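Local coordinates for nucleoside phosphorylase, putative (Trypanosoma brucei, PDB 3BJE), which acts as a homodimeric uridine phosphorylase, using phosphate to split uridine into uracil and alpha-D-ribose 1-phosphate, at residues Thr86-Ile91 and Glu344-Ala349; Thr140-Arg145 and His212-Lys217; Leu161-His166 and Ser218-Cys223; Met293-Ile298 and Ala309-Val314. All coordinates share one frame; numbering follows the deposited sequence.

Contact 1: Thr86-Ile91 and Glu344-Ala349; sequences TPVTVI and EALVSA
The last turn of the C-terminal helix 329-348 packs against strand 86-92 by laying Leu346 and Val347 on Val88 and Thr86. The axes of the two short segments come within 9.4 Å at 124° between their N-to-C directions, so the helix end runs steeply across the strand. Thr86 and Val88, two residues apart, both point to the helix, and Val347 serves both. Val347 CG1 lies 3.8 Å from Thr86 CB, and the same methyl meets Val88 CG2 at 3.9 Å, those two valine side chains crossing at about a right angle. Leu346 supplies the deeper part. With CG anti to the backbone N (chi1 -174°) it reaches out tip to tip with Val88, Leu346 CD2 standing 3.5 Å from Val88 CG1. That spacing is tight for two methyls, but Val88 has a second conformer, which makes any strain doubtful. At the partly exposed end a water joins the segments: it donates to Val347 O at 2.8 Å and lies 3.2 Å from Thr86 OG1. Beyond the pair, Val347 also rests on Tyr83 of strand 76-83, and Leu346 on Ile47 of strand 45-49. Apolar packing with a single water bridge at its margin thus lays a terminal helix over the face of the strand, as expected in the alpha/beta fold of the phosphorylase superfamily.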
loop_
_atom_site.group_PDB
_atom_site.type_symbol
_atom_site.label_atom_id
_atom_site.label_comp_id
_atom_site.label_asym_id
_atom_site.label_seq_id
_atom_site.Cartn_x
_atom_site.Cartn_y
_atom_site.Cartn_z
ATOM N N THR A 86 28.276 -12.193 -8.219
ATOM C CA THR A 86 27.883 -11.559 -6.962
ATOM C C THR A 86 26.442 -11.933 -6.594
ATOM O O THR A 86 25.552 -11.844 -7.438
ATOM C CB THR A 86 27.977 -10.035 -7.090
ATOM O OG1 THR A 86 29.354 -9.681 -7.329
ATOM C CG2 THR A 86 27.456 -9.327 -5.827
ATOM N N PRO A 87 26.208 -12.367 -5.343
ATOM C CA PRO A 87 24.835 -12.669 -4.938
ATOM C C PRO A 87 23.904 -11.483 -5.043
ATOM O O PRO A 87 24.243 -10.366 -4.619
ATOM C CB PRO A 87 24.988 -13.079 -3.475
ATOM C CG PRO A 87 26.383 -13.609 -3.397
ATOM C CD PRO A 87 27.156 -12.660 -4.257
ATOM N N VAL A 88 22.734 -11.748 -5.607
ATOM C CA VAL A 88 21.673 -10.745 -5.699
ATOM C C VAL A 88 20.328 -11.421 -5.445
ATOM O O VAL A 88 20.127 -12.591 -5.796
ATOM C CB VAL A 88 21.662 -10.035 -7.071
ATOM C CG1 VAL A 88 20.494 -9.019 -7.152
ATOM C CG2 VAL A 88 22.991 -9.335 -7.330
ATOM N N THR A 89 19.431 -10.682 -4.801
ATOM C CA THR A 89 18.043 -11.121 -4.591
ATOM C C THR A 89 17.110 -10.078 -5.223
ATOM O O THR A 89 17.308 -8.881 -5.032
ATOM C CB THR A 89 17.691 -11.238 -3.084
ATOM O OG1 THR A 89 18.538 -12.210 -2.474
ATOM C CG2 THR A 89 16.220 -11.648 -2.865
ATOM N N VAL A 90 16.129 -10.544 -5.998
ATOM C CA VAL A 90 15.061 -9.649 -6.500
ATOM C C VAL A 90 13.815 -9.979 -5.681
ATOM O O VAL A 90 13.519 -11.160 -5.466
ATOM C CB VAL A 90 14.808 -9.770 -8.031
ATOM C CG1 VAL A 90 14.527 -11.205 -8.467
ATOM C CG2 VAL A 90 13.673 -8.814 -8.473
ATOM N N ILE A 91 13.146 -8.931 -5.189
ATOM C CA ILE A 91 11.940 -9.035 -4.379
ATOM C C ILE A 91 10.860 -8.126 -4.957
ATOM O O ILE A 91 11.128 -6.934 -5.212
ATOM C CB ILE A 91 12.179 -8.583 -2.914
ATOM C CG1 ILE A 91 13.212 -9.487 -2.245
ATOM C CG2 ILE A 91 10.870 -8.572 -2.127
ATOM C CD1 ILE A 91 13.638 -9.030 -0.851
ATOM N N GLU A 344 24.069 -4.077 -12.945
ATOM C CA GLU A 344 25.438 -3.586 -12.999
ATOM C C GLU A 344 25.714 -2.631 -11.846
ATOM O O GLU A 344 26.748 -2.724 -11.192
ATOM C CB GLU A 344 25.727 -2.892 -14.324
ATOM C CG GLU A 344 25.782 -3.849 -15.512
ATOM C CD GLU A 344 27.050 -4.689 -15.574
ATOM O OE1 GLU A 344 28.115 -4.220 -15.119
ATOM O OE2 GLU A 344 26.968 -5.815 -16.099
ATOM N N ALA A 345 24.789 -1.706 -11.602
ATOM C CA ALA A 345 24.989 -0.703 -10.563
ATOM C C ALA A 345 25.032 -1.361 -9.198
ATOM O O ALA A 345 25.839 -0.996 -8.348
ATOM C CB ALA A 345 23.869 0.375 -10.616
ATOM N N LEU A 346 24.166 -2.352 -9.017
ATOM C CA LEU A 346 24.001 -3.015 -7.744
ATOM C C LEU A 346 25.269 -3.777 -7.343
ATOM O O LEU A 346 25.731 -3.653 -6.214
ATOM C CB LEU A 346 22.811 -3.970 -7.820
ATOM C CG LEU A 346 22.425 -4.643 -6.506
ATOM C CD1 LEU A 346 22.039 -3.608 -5.437
ATOM C CD2 LEU A 346 21.283 -5.652 -6.703
ATOM N N VAL A 347 25.841 -4.544 -8.264
ATOM C CA VAL A 347 27.046 -5.326 -7.938
ATOM C C VAL A 347 28.311 -4.479 -7.885
ATOM O O VAL A 347 29.334 -4.933 -7.379
ATOM C CB VAL A 347 27.257 -6.521 -8.895
ATOM C CG1 VAL A 347 26.022 -7.405 -8.930
ATOM C CG2 VAL A 347 27.646 -6.059 -10.310
ATOM N N SER A 348 28.252 -3.257 -8.397
ATOM C CA SER A 348 29.398 -2.359 -8.322
ATOM C C SER A 348 29.316 -1.382 -7.145
ATOM O O SER A 348 30.290 -0.678 -6.856
ATOM C CB SER A 348 29.559 -1.610 -9.636
ATOM O OG SER A 348 28.451 -0.802 -9.909
ATOM N N ALA A 349 28.166 -1.357 -6.458
ATOM C CA ALA A 349 27.971 -0.475 -5.319
ATOM C C ALA A 349 28.819 -0.922 -4.144
ATOM O O ALA A 349 29.217 -0.111 -3.320
ATOM C CB ALA A 349 26.503 -0.451 -4.914
ATOM O OXT ALA A 349 29.117 -2.104 -3.975
HETATM O O HOH W 1 30.435 -7.044 -5.963
#

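Contact 2: Thr140-Arg145 and His212-Lys217; sequences TMKIIR and HPNITK. With R1P (1-O-phosphono-alpha-D-ribofuranose), chain C.
Ile144 and Ile215 provide the apolar part of this contact, where the start of helix 213-228 rests on strand 142-151. The axes of the short segments 142-145 and 213-217 approach to 9.7 Å, with 52° between their N-to-C directions. The two side chains slide past each other in opposite directions: the Ile215 methyl CG2 lies against the CG1-CD1 arm of Ile144, 3.8 Å from Ile144 CG1 and 4.0 Å from Ile144 CD1.

The polar ends nearby are held by others. Lys142 NZ and Asn214 ND2, 4.0 Å apart, are both donors and do not bond to each other; the ammonium binds Ser139 O, while the amide nitrogen binds Gln308 OE1 and Ala349 O. At the helix start His212 is the N-cap, its ND1 accepting from Asn214 N at 3.0 Å, close to the ring plane. Pro213 CD lies over one face of that ring, toward its rim.

The ligand bonds come from Arg145, which follows Ile144 on the strand. Extended from CG to NE, it presents its guanidinium edge to ribose 1-phosphate: Arg145 NH2 donates to R1P O2P at 2.8 Å and 170°, NH1 to R1P O1 at 2.9 Å and 160°. Glu292 and Glu294 form salt bridges with NE and NH1 and together help fix the group's rotation. His34 and Arg74 of the second subunit also bind this ligand: a pocket completed across the dimer, as in uridine phosphorylases of this superfamily, including hexameric relatives built from such dimers.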
loop_
_atom_site.group_PDB
_atom_site.type_symbol
_atom_site.label_atom_id
_atom_site.label_comp_id
_atom_site.label_asym_id
_atom_site.label_seq_id
_atom_site.Cartn_x
_atom_site.Cartn_y
_atom_site.Cartn_z
ATOM N N THR A 140 26.795 -2.869 4.311
ATOM C CA THR A 140 26.865 -3.997 3.385
ATOM C C THR A 140 25.554 -4.199 2.625
ATOM O O THR A 140 25.542 -4.827 1.568
ATOM C CB THR A 140 27.260 -5.319 4.101
ATOM O OG1 THR A 140 26.241 -5.713 5.035
ATOM C CG2 THR A 140 28.610 -5.157 4.814
ATOM N N MET A 141 24.450 -3.672 3.153
ATOM C CA MET A 141 23.170 -3.794 2.489
ATOM C C MET A 141 23.042 -2.734 1.410
ATOM O O MET A 141 23.204 -1.542 1.679
ATOM C CB MET A 141 22.035 -3.641 3.503
ATOM C CG MET A 141 22.051 -4.697 4.617
ATOM S SD MET A 141 21.883 -6.390 3.979
ATOM C CE MET A 141 20.350 -6.261 3.037
ATOM N N LYS A 142 22.739 -3.189 0.199
ATOM C CA LYS A 142 22.524 -2.321 -0.956
ATOM C C LYS A 142 21.149 -2.680 -1.537
ATOM O O LYS A 142 20.929 -3.814 -1.942
ATOM C CB LYS A 142 23.577 -2.565 -2.035
ATOM C CG LYS A 142 24.993 -2.846 -1.562
ATOM C CD LYS A 142 25.647 -1.657 -0.960
ATOM C CE LYS A 142 27.127 -1.961 -0.688
ATOM N NZ LYS A 142 27.826 -0.766 -0.160
ATOM N N ILE A 143 20.237 -1.711 -1.579
ATOM C CA ILE A 143 18.863 -1.948 -2.005
ATOM C C ILE A 143 18.476 -0.929 -3.074
ATOM O O ILE A 143 18.534 0.276 -2.828
ATOM C CB ILE A 143 17.895 -1.833 -0.811
ATOM C CG1 ILE A 143 18.352 -2.779 0.307
ATOM C CG2 ILE A 143 16.427 -2.108 -1.235
ATOM C CD1 ILE A 143 17.528 -2.700 1.592
ATOM N N ILE A 144 18.111 -1.399 -4.263
ATOM C CA ILE A 144 17.699 -0.510 -5.337
ATOM C C ILE A 144 16.333 -0.889 -5.875
ATOM O O ILE A 144 16.109 -2.008 -6.290
ATOM C CB ILE A 144 18.719 -0.490 -6.500
ATOM C CG1 ILE A 144 20.123 -0.177 -5.962
ATOM C CG2 ILE A 144 18.304 0.561 -7.597
ATOM C CD1 ILE A 144 21.215 -0.243 -7.016
ATOM N N ARG A 145 15.434 0.083 -5.879
ATOM C CA ARG A 145 14.142 -0.070 -6.526
ATOM C C ARG A 145 14.285 0.175 -8.013
ATOM O O ARG A 145 14.879 1.162 -8.414
ATOM C CB ARG A 145 13.143 0.916 -5.932
ATOM C CG ARG A 145 11.897 1.112 -6.775
ATOM C CD ARG A 145 10.801 1.805 -5.998
ATOM N NE ARG A 145 9.806 2.420 -6.891
ATOM C CZ ARG A 145 8.986 1.744 -7.698
ATOM N NH1 ARG A 145 8.154 2.419 -8.473
ATOM N NH2 ARG A 145 8.984 0.402 -7.745
ATOM N N HIS A 212 21.122 7.038 -1.051
ATOM C CA HIS A 212 22.528 7.062 -0.656
ATOM C C HIS A 212 23.339 7.476 -1.865
ATOM O O HIS A 212 23.109 6.954 -2.964
ATOM C CB HIS A 212 22.973 5.686 -0.161
ATOM C CG HIS A 212 24.295 5.708 0.531
ATOM N ND1 HIS A 212 25.490 5.828 -0.144
ATOM C CD2 HIS A 212 24.609 5.652 1.847
ATOM C CE1 HIS A 212 26.485 5.833 0.723
ATOM N NE2 HIS A 212 25.976 5.733 1.939
ATOM N N PRO A 213 24.284 8.431 -1.690
ATOM C CA PRO A 213 25.082 8.925 -2.812
ATOM C C PRO A 213 25.798 7.831 -3.588
ATOM O O PRO A 213 25.938 7.934 -4.807
ATOM C CB PRO A 213 26.091 9.860 -2.134
ATOM C CG PRO A 213 25.393 10.324 -0.893
ATOM C CD PRO A 213 24.604 9.140 -0.437
ATOM N N ASN A 214 26.231 6.785 -2.889
ATOM C CA ASN A 214 26.900 5.658 -3.538
ATOM C C ASN A 214 25.971 4.920 -4.496
ATOM O O ASN A 214 26.392 4.459 -5.555
ATOM C CB ASN A 214 27.441 4.685 -2.490
ATOM C CG ASN A 214 28.262 3.573 -3.099
ATOM O OD1 ASN A 214 29.138 3.816 -3.928
ATOM N ND2 ASN A 214 27.993 2.337 -2.676
ATOM N N ILE A 215 24.698 4.824 -4.123
ATOM C CA ILE A 215 23.716 4.175 -4.976
ATOM C C ILE A 215 23.414 5.042 -6.203
ATOM O O ILE A 215 23.437 4.543 -7.326
ATOM C CB ILE A 215 22.436 3.870 -4.214
ATOM C CG1 ILE A 215 22.725 2.857 -3.091
ATOM C CG2 ILE A 215 21.354 3.350 -5.157
ATOM C CD1 ILE A 215 23.136 1.464 -3.589
ATOM N N THR A 216 23.137 6.330 -5.992
ATOM C CA THR A 216 22.844 7.234 -7.100
ATOM C C THR A 216 24.017 7.252 -8.073
ATOM O O THR A 216 23.817 7.152 -9.283
ATOM C CB THR A 216 22.562 8.677 -6.620
ATOM O OG1 THR A 216 21.465 8.673 -5.692
ATOM C CG2 THR A 216 22.186 9.578 -7.778
ATOM N N LYS A 217 25.237 7.362 -7.545
ATOM C CA LYS A 217 26.452 7.410 -8.372
ATOM C C LYS A 217 26.607 6.134 -9.187
ATOM O O LYS A 217 26.905 6.187 -10.379
ATOM C CB LYS A 217 27.694 7.620 -7.500
ATOM C CG LYS A 217 28.999 7.857 -8.270
ATOM C CD LYS A 217 30.212 7.663 -7.361
ATOM C CE LYS A 217 31.507 8.091 -8.050
ATOM N NZ LYS A 217 32.722 7.857 -7.208
HETATM C C5 R1P C . 1.405 1.814 -9.752
HETATM O O5 R1P C . 0.958 1.474 -11.073
HETATM C C4 R1P C . 2.696 1.089 -9.422
HETATM O O4 R1P C . 3.679 1.261 -10.458
HETATM C C1 R1P C . 4.861 1.879 -9.937
HETATM C C2 R1P C . 4.357 2.614 -8.683
HETATM O O2 R1P C . 5.359 3.046 -7.734
HETATM C C3 R1P C . 3.333 1.612 -8.145
HETATM O O3 R1P C . 3.948 0.511 -7.456
HETATM O O1 R1P C . 5.961 0.937 -9.701
HETATM P P R1P C . 6.061 -0.626 -10.100
HETATM O O1P R1P C . 4.939 -1.192 -9.218
HETATM O O2P R1P C . 7.456 -1.027 -9.653
HETATM O O3P R1P C . 5.773 -0.800 -11.557
#

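Contact 3: Leu161-His166 and Ser218-Cys223; sequences LAVTRH and SICAAC
Val163 is the centre of this contact, and its main partner is Ile219 on helix 213-228. The CA atoms of the pair lie 7.5 Å apart, and both side chains point across the gap. Val163 turns its two methyls to one methyl of the isoleucine: Ile219 CG2 is 3.8 Å from Val163 CG2 and 3.9 Å from Val163 CG1. The near equality places Ile219 CG2 about equally far from the two valine methyls, and the side chains slide past each other in opposite directions. Ile219 holds CG2 anti to its backbone N (chi1 -66°), which sends that methyl to the valine while CD1 remains on the side of Ile144.

Leu161 makes the other main contact. It stands two residues earlier on strand 161-169, just as Cys223 stands one helical turn later, and the register follows from the angle of 154° between the segment axes, nearly antiparallel. Leu161 CD2 meets Cys223 SG at 3.9 Å. A second thiol, Cys220 SG, comes at 4.4 Å to Val163 CG1 and grazes the flank of the valine.

Neighbouring elements add to the cluster: Cys220 touches Ile241 and Cys223 touches Tyr239, both of strand 239-246, while Leu161 and Cys223 also pack on helix 329-348, through Cys338 and Ile341. Just outside, Thr216 OG1 bonds Thr164 O and joins the same helix and strand by a polar link. Among the side chains named here, methyl and sulfur contacts have little directional demand, which implies that shape and burial probably dominate their fit.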
loop_
_atom_site.group_PDB
_atom_site.type_symbol
_atom_site.label_atom_id
_atom_site.label_comp_id
_atom_site.label_asym_id
_atom_site.label_seq_id
_atom_site.Cartn_x
_atom_site.Cartn_y
_atom_site.Cartn_z
ATOM N N LEU A 161 14.884 6.805 -17.772
ATOM C CA LEU A 161 15.093 6.252 -16.433
ATOM C C LEU A 161 15.306 7.410 -15.483
ATOM O O LEU A 161 16.296 8.124 -15.562
ATOM C CB LEU A 161 16.286 5.296 -16.403
ATOM C CG LEU A 161 16.487 4.502 -15.095
ATOM C CD1 LEU A 161 15.284 3.593 -14.772
ATOM C CD2 LEU A 161 17.794 3.689 -15.149
ATOM N N ALA A 162 14.353 7.615 -14.575
ATOM C CA ALA A 162 14.445 8.703 -13.616
ATOM C C ALA A 162 15.081 8.170 -12.325
ATOM O O ALA A 162 14.509 7.319 -11.615
ATOM C CB ALA A 162 13.076 9.283 -13.347
ATOM N N VAL A 163 16.277 8.682 -12.039
ATOM C CA VAL A 163 17.099 8.213 -10.937
ATOM C C VAL A 163 16.899 9.159 -9.762
ATOM O O VAL A 163 17.014 10.369 -9.917
ATOM C CB VAL A 163 18.586 8.194 -11.361
ATOM C CG1 VAL A 163 19.475 7.659 -10.234
ATOM C CG2 VAL A 163 18.748 7.372 -12.613
ATOM N N THR A 164 16.583 8.597 -8.595
ATOM C CA THR A 164 16.299 9.386 -7.404
ATOM C C THR A 164 17.569 9.906 -6.749
ATOM O O THR A 164 18.511 9.128 -6.547
ATOM C CB THR A 164 15.563 8.528 -6.349
ATOM O OG1 THR A 164 14.314 8.084 -6.896
ATOM C CG2 THR A 164 15.316 9.319 -5.047
ATOM N N ARG A 165 17.619 11.221 -6.498
ATOM C CA ARG A 165 18.569 11.781 -5.544
ATOM C C ARG A 165 17.782 12.059 -4.263
ATOM O O ARG A 165 17.767 11.235 -3.382
ATOM C CB ARG A 165 19.295 13.020 -6.078
ATOM C CG ARG A 165 20.445 13.417 -5.176
ATOM C CD ARG A 165 21.187 14.651 -5.642
ATOM N NE ARG A 165 21.978 14.472 -6.864
ATOM C CZ ARG A 165 21.726 15.074 -8.033
ATOM N NH1 ARG A 165 20.681 15.875 -8.188
ATOM N NH2 ARG A 165 22.529 14.865 -9.072
ATOM N N HIS A 166 17.078 13.191 -4.172
ATOM C CA HIS A 166 16.226 13.458 -3.005
ATOM C C HIS A 166 14.828 12.911 -3.228
ATOM O O HIS A 166 14.445 12.589 -4.348
ATOM C CB HIS A 166 16.174 14.966 -2.713
ATOM C CG HIS A 166 17.517 15.551 -2.393
ATOM N ND1 HIS A 166 18.322 16.121 -3.353
ATOM C CD2 HIS A 166 18.211 15.627 -1.228
ATOM C CE1 HIS A 166 19.450 16.533 -2.796
ATOM N NE2 HIS A 166 19.403 16.261 -1.503
ATOM N N SER A 218 26.411 4.991 -8.531
ATOM C CA SER A 218 26.519 3.687 -9.183
ATOM C C SER A 218 25.520 3.534 -10.334
ATOM O O SER A 218 25.885 3.083 -11.425
ATOM C CB SER A 218 26.331 2.561 -8.163
ATOM O OG SER A 218 27.384 2.541 -7.213
ATOM N N ILE A 219 24.270 3.922 -10.095
ATOM C CA ILE A 219 23.234 3.875 -11.137
ATOM C C ILE A 219 23.626 4.731 -12.364
ATOM O O ILE A 219 23.600 4.250 -13.504
ATOM C CB ILE A 219 21.859 4.291 -10.602
ATOM C CG1 ILE A 219 21.360 3.274 -9.565
ATOM C CG2 ILE A 219 20.861 4.386 -11.760
ATOM C CD1 ILE A 219 20.177 3.762 -8.707
ATOM N N CYS A 220 24.033 5.972 -12.110
ATOM C CA CYS A 220 24.415 6.893 -13.187
ATOM C C CYS A 220 25.602 6.379 -13.983
ATOM O O CYS A 220 25.603 6.438 -15.217
ATOM C CB CYS A 220 24.726 8.279 -12.625
ATOM S SG CYS A 220 23.269 9.060 -11.914
ATOM N N ALA A 221 26.615 5.888 -13.275
ATOM C CA ALA A 221 27.769 5.285 -13.923
ATOM C C ALA A 221 27.358 4.102 -14.792
ATOM O O ALA A 221 27.880 3.928 -15.890
ATOM C CB ALA A 221 28.807 4.872 -12.895
ATOM N N ALA A 222 26.421 3.291 -14.309
ATOM C CA ALA A 222 25.948 2.147 -15.081
ATOM C C ALA A 222 25.201 2.590 -16.346
ATOM O O ALA A 222 25.343 1.969 -17.400
ATOM C CB ALA A 222 25.092 1.224 -14.222
ATOM N N CYS A 223 24.424 3.670 -16.242
ATOM C CA CYS A 223 23.742 4.245 -17.408
ATOM C C CYS A 223 24.748 4.710 -18.441
ATOM O O CYS A 223 24.626 4.399 -19.626
ATOM C CB CYS A 223 22.880 5.439 -17.016
ATOM S SG CYS A 223 21.395 5.000 -16.075
#

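Contact 4: Met293-Ile298 and Ala309-Val314; sequences METSAI and AGAACV. With R1P (1-O-phosphono-alpha-D-ribofuranose), chain C.
Thr295 and Ala311 meet where the first turn of helix 295-305 lies over strand 308-318. Two branches of the threonine touch the alanine methyl: Thr295 OG1 is 3.4 Å and CG2 3.7 Å from Ala311 CB. One turn along the helix Ile298 repeats the contact, its CG2, anti to the backbone N at chi1 -71°, lying 3.9 Å from Ala309 CB. The small alanines bring the backbones near, with 6.5 Å between Thr295 CA and Ala311 CA.

Just before the helix, the same segment grips the ribose. Met293 N donates to R1P O2 at 3.0 Å, with an N-H...O angle of 144°. Glu294, the N-cap residue of the helix, bends at chi2 to bring its carboxylate to the sugar, and R1P O3 donates to Glu294 OE2 in a very short bond of 2.5 Å. Glu294 OE1 also accepts from R1P O2, though its place is less sure. This carboxylate at the ribose hydroxyls, next to a methionine whose SD packs 3.9 Å from R1P C3, resembles the ribose-binding methionine and glutamate of related nucleoside phosphorylases. Uracil touches the same methionine.

In the second shell, Gly96 N also bonds Glu294 OE2. Glu292 OE1 accepts from Glu294 N and is hydrogen-bonded to Thr295 OG1, joining the ribose-binding residue to the helix turn that rests on the strand. Arg145, itself a ligand-binding residue, packs on Thr295 and Ile298; Asp98 of the second subunit packs on Met293.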
loop_
_atom_site.group_PDB
_atom_site.type_symbol
_atom_site.label_atom_id
_atom_site.label_comp_id
_atom_site.label_asym_id
_atom_site.label_seq_id
_atom_site.Cartn_x
_atom_site.Cartn_y
_atom_site.Cartn_z
ATOM N N MET A 293 5.112 5.507 -6.024
ATOM C CA MET A 293 4.443 5.113 -4.771
ATOM C C MET A 293 5.296 4.426 -3.690
ATOM O O MET A 293 4.747 4.020 -2.671
ATOM C CB MET A 293 3.237 4.225 -5.101
ATOM C CG MET A 293 2.167 4.956 -5.903
ATOM S SD MET A 293 0.733 3.966 -6.357
ATOM C CE MET A 293 0.053 3.580 -4.708
ATOM N N GLU A 294 6.616 4.309 -3.884
ATOM C CA GLU A 294 7.476 3.576 -2.930
ATOM C C GLU A 294 8.745 4.266 -2.430
ATOM O O GLU A 294 9.243 3.929 -1.357
ATOM C CB GLU A 294 7.879 2.223 -3.545
ATOM C CG GLU A 294 6.706 1.247 -3.710
ATOM C CD GLU A 294 6.055 1.275 -5.092
ATOM O OE1 GLU A 294 6.744 1.527 -6.091
ATOM O OE2 GLU A 294 4.816 1.026 -5.205
ATOM N N THR A 295 9.274 5.213 -3.194
ATOM C CA THR A 295 10.669 5.608 -3.019
ATOM C C THR A 295 10.951 6.345 -1.714
ATOM O O THR A 295 11.974 6.110 -1.087
ATOM C CB THR A 295 11.151 6.405 -4.259
ATOM O OG1 THR A 295 11.205 5.510 -5.365
ATOM C CG2 THR A 295 12.544 6.998 -4.050
ATOM N N SER A 296 10.063 7.254 -1.306
ATOM C CA SER A 296 10.281 8.022 -0.086
ATOM C C SER A 296 10.580 7.109 1.106
ATOM O O SER A 296 11.571 7.328 1.815
ATOM C CB SER A 296 9.052 8.872 0.238
ATOM O OG SER A 296 7.896 8.057 0.342
ATOM N N ALA A 297 9.750 6.079 1.325
ATOM C CA ALA A 297 9.921 5.170 2.482
ATOM C C ALA A 297 11.139 4.260 2.304
ATOM O O ALA A 297 11.821 3.912 3.268
ATOM C CB ALA A 297 8.666 4.312 2.720
ATOM N N ILE A 298 11.409 3.832 1.083
ATOM C CA ILE A 298 12.622 3.061 0.843
ATOM C C ILE A 298 13.817 3.849 1.302
ATOM O O ILE A 298 14.695 3.330 1.989
ATOM C CB ILE A 298 12.794 2.739 -0.656
ATOM C CG1 ILE A 298 11.768 1.709 -1.079
ATOM C CG2 ILE A 298 14.212 2.238 -0.969
ATOM C CD1 ILE A 298 11.707 1.523 -2.600
ATOM N N ALA A 309 20.460 2.693 0.036
ATOM C CA ALA A 309 19.304 2.481 -0.817
ATOM C C ALA A 309 19.143 3.594 -1.840
ATOM O O ALA A 309 19.632 4.712 -1.661
ATOM C CB ALA A 309 18.031 2.330 0.017
ATOM N N GLY A 310 18.424 3.264 -2.907
ATOM C CA GLY A 310 18.000 4.246 -3.891
ATOM C C GLY A 310 16.964 3.675 -4.837
ATOM O O GLY A 310 16.394 2.620 -4.601
ATOM N N ALA A 311 16.727 4.370 -5.937
ATOM C CA ALA A 311 15.632 4.000 -6.826
ATOM C C ALA A 311 15.862 4.582 -8.208
ATOM O O ALA A 311 16.483 5.644 -8.363
ATOM C CB ALA A 311 14.292 4.521 -6.257
ATOM N N ALA A 312 15.363 3.873 -9.210
ATOM C CA ALA A 312 15.370 4.356 -10.578
ATOM C C ALA A 312 14.112 3.802 -11.204
ATOM O O ALA A 312 13.828 2.625 -11.051
ATOM C CB ALA A 312 16.606 3.871 -11.340
ATOM N N CYS A 313 13.354 4.641 -11.904
ATOM C CA CYS A 313 12.065 4.217 -12.428
ATOM C C CYS A 313 11.884 4.649 -13.864
ATOM O O CYS A 313 12.200 5.774 -14.199
ATOM C CB CYS A 313 10.935 4.819 -11.598
ATOM S SG CYS A 313 10.939 4.370 -9.845
ATOM N N VAL A 314 11.343 3.754 -14.687
ATOM C CA VAL A 314 11.051 4.050 -16.070
ATOM C C VAL A 314 9.806 4.946 -16.151
ATOM O O VAL A 314 8.774 4.637 -15.558
ATOM C CB VAL A 314 10.838 2.730 -16.886
ATOM C CG1 VAL A 314 10.483 3.009 -18.347
ATOM C CG2 VAL A 314 12.082 1.837 -16.813
HETATM C C5 R1P C . 1.405 1.814 -9.752
HETATM O O5 R1P C . 0.958 1.474 -11.073
HETATM C C4 R1P C . 2.696 1.089 -9.422
HETATM O O4 R1P C . 3.679 1.261 -10.458
HETATM C C1 R1P C . 4.861 1.879 -9.937
HETATM C C2 R1P C . 4.357 2.614 -8.683
HETATM O O2 R1P C . 5.359 3.046 -7.734
HETATM C C3 R1P C . 3.333 1.612 -8.145
HETATM O O3 R1P C . 3.948 0.511 -7.456
HETATM O O1 R1P C . 5.961 0.937 -9.701
HETATM P P R1P C . 6.061 -0.626 -10.100
HETATM O O1P R1P C . 4.939 -1.192 -9.218
HETATM O O2P R1P C . 7.456 -1.027 -9.653
HETATM O O3P R1P C . 5.773 -0.800 -11.557
#

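From the N terminus, strand 86-92 comes first and waits for the chain's last residues: contact 1 closes a loop of 252 residues, and the other three nest inside it. Contacts 2 and 3 cross, because strands 142-151 and 161-169 follow one another and then meet successive turns of helix 213-228. Thr216 CG2, packed on Val163 CG1, joins the pair. Contact 4 comes after both in series, closing a short loop of ten residues, and its strand 308-318 lies between the strands of contacts 2 and 3. The C-terminal helix returns to contact 2 through Leu346 CD1, which packs on Ile144 CD1, while ribose 1-phosphate is shared by contacts 2 and 4.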